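Aldehyde dehydrogenase (Bartonella henselae, PDB 3I44) probably catalyses the NAD(P)-dependent oxidation of aldehydes to carboxylic acids. Local coordinates at residues G470-F473 and S474-R478. The protein carries 1 engineered substitution. Numbering follows the deposited sequence.
Sequences GVKF and SGRAR
Arg478 reaches back to the backbone of Gly470, its terminal nitrogens forking onto one carbonyl oxygen: NH1 lies 2.7 Å and NH2 3.0 Å from Gly470 O. That oxygen sits in the guanidinium plane; NH1 meets it on a lone pair, whereas NH2 approaches from above the carbonyl plane. The side chain bends at chi2 (-76°), and NH1 also donates to Ala477 O at 2.8 Å; the two carbonyls, with Thr491 of the second subunit bonded to NE, help to fix the group's rotation. Two backbone bonds close the turn between, Ser474 N to Val471 O (3.1 Å) and Gly475 N to Lys472 O (3.0 Å), and Gly475, donor of the second, leaves it with a positive phi of 89°. Arg476, extended from CG to NE, instead lays one guanidinium face over Lys472 N and Val471 CA, both offset toward the rim, with CZ 3.5 Å from Lys472 N. Its charge is met by Glu242 and Asp490 of the second subunit. A water bonded to Lys472 O links weakly to Arg476 NH1. Ser474 OG bonds elsewhere, to Gly272 and Gly430. Two overlapping beta-turns result, type II' at Val471-Ser474 and type I at Lys472-Gly475, in the interface loop between strand 454-457 and helix 481-486.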
loop_
_atom_site.group_PDB
_atom_site.type_symbol
_atom_site.label_atom_id
_atom_site.label_comp_id
_atom_site.label_asym_id
_atom_site.label_seq_id
_atom_site.Cartn_x
_atom_site.Cartn_y
_atom_site.Cartn_z
ATOM N N GLY A 470 12.354 -1.753 -0.768
ATOM C CA GLY A 470 12.800 -0.647 -1.633
ATOM C C GLY A 470 11.800 0.480 -1.771
ATOM O O GLY A 470 10.899 0.642 -0.930
ATOM N N VAL A 471 12.021 1.293 -2.812
ATOM C CA VAL A 471 11.091 2.324 -3.287
ATOM C C VAL A 471 10.975 2.158 -4.824
ATOM O O VAL A 471 11.741 1.392 -5.446
ATOM C CB VAL A 471 11.563 3.789 -2.950
ATOM C CG1 VAL A 471 11.793 3.989 -1.424
ATOM C CG2 VAL A 471 12.814 4.105 -3.690
ATOM N N LYS A 472 10.033 2.877 -5.416
ATOM C CA LYS A 472 9.786 2.927 -6.885
ATOM C C LYS A 472 9.653 1.531 -7.499
ATOM O O LYS A 472 8.889 0.701 -7.003
ATOM C CB LYS A 472 10.869 3.754 -7.569
ATOM C CG LYS A 472 10.837 5.226 -7.231
ATOM C CD LYS A 472 12.189 5.872 -7.212
ATOM C CE LYS A 472 12.708 6.165 -8.585
ATOM N NZ LYS A 472 11.822 7.099 -9.283
ATOM N N PHE A 473 10.393 1.243 -8.565
ATOM C CA PHE A 473 10.265 -0.049 -9.284
ATOM C C PHE A 473 10.863 -1.233 -8.538
ATOM O O PHE A 473 10.710 -2.388 -8.959
ATOM C CB PHE A 473 10.902 0.019 -10.691
ATOM C CG PHE A 473 10.014 0.666 -11.746
ATOM C CD1 PHE A 473 9.002 1.532 -11.405
ATOM C CD2 PHE A 473 10.189 0.356 -13.114
ATOM C CE1 PHE A 473 8.145 2.096 -12.429
ATOM C CE2 PHE A 473 9.353 0.906 -14.111
ATOM C CZ PHE A 473 8.343 1.774 -13.768
ATOM N N SER A 474 11.533 -0.970 -7.429
ATOM C CA SER A 474 11.944 -2.084 -6.573
ATOM C C SER A 474 10.820 -2.581 -5.642
ATOM O O SER A 474 11.022 -3.531 -4.893
ATOM C CB SER A 474 13.171 -1.688 -5.735
ATOM O OG SER A 474 14.288 -1.346 -6.573
ATOM N N GLY A 475 9.660 -1.923 -5.675
ATOM C CA GLY A 475 8.542 -2.258 -4.763
ATOM C C GLY A 475 8.680 -1.444 -3.488
ATOM O O GLY A 475 9.682 -0.739 -3.303
ATOM N N ARG A 476 7.688 -1.530 -2.613
ATOM C CA ARG A 476 7.688 -0.764 -1.369
ATOM C C ARG A 476 7.369 -1.633 -0.155
ATOM O O ARG A 476 7.143 -1.113 0.937
ATOM C CB ARG A 476 6.703 0.405 -1.461
ATOM C CG ARG A 476 7.295 1.591 -2.199
ATOM C CD ARG A 476 6.389 2.790 -2.217
ATOM N NE ARG A 476 7.139 3.977 -2.609
ATOM C CZ ARG A 476 7.283 4.451 -3.849
ATOM N NH1 ARG A 476 6.718 3.863 -4.890
ATOM N NH2 ARG A 476 7.993 5.545 -4.036
ATOM N N ALA A 477 7.364 -2.930 -0.345
ATOM C CA ALA A 477 7.254 -3.879 0.767
ATOM C C ALA A 477 8.287 -3.570 1.866
ATOM O O ALA A 477 9.361 -3.043 1.604
ATOM C CB ALA A 477 7.458 -5.240 0.252
ATOM N N ARG A 478 7.944 -3.908 3.091
ATOM C CA ARG A 478 8.820 -3.703 4.251
ATOM C C ARG A 478 8.792 -5.018 5.034
ATOM O O ARG A 478 7.947 -5.221 5.917
ATOM C CB ARG A 478 8.321 -2.511 5.050
ATOM C CG ARG A 478 8.511 -1.165 4.332
ATOM C CD ARG A 478 9.968 -0.693 4.388
ATOM N NE ARG A 478 10.333 0.533 3.655
ATOM C CZ ARG A 478 10.530 0.619 2.332
ATOM N NH1 ARG A 478 10.290 -0.424 1.525
ATOM N NH2 ARG A 478 10.952 1.750 1.810
HETATM O O HOH W 1 10.600 -3.757 -1.773
HETATM O O HOH W 2 6.629 0.991 -5.761
#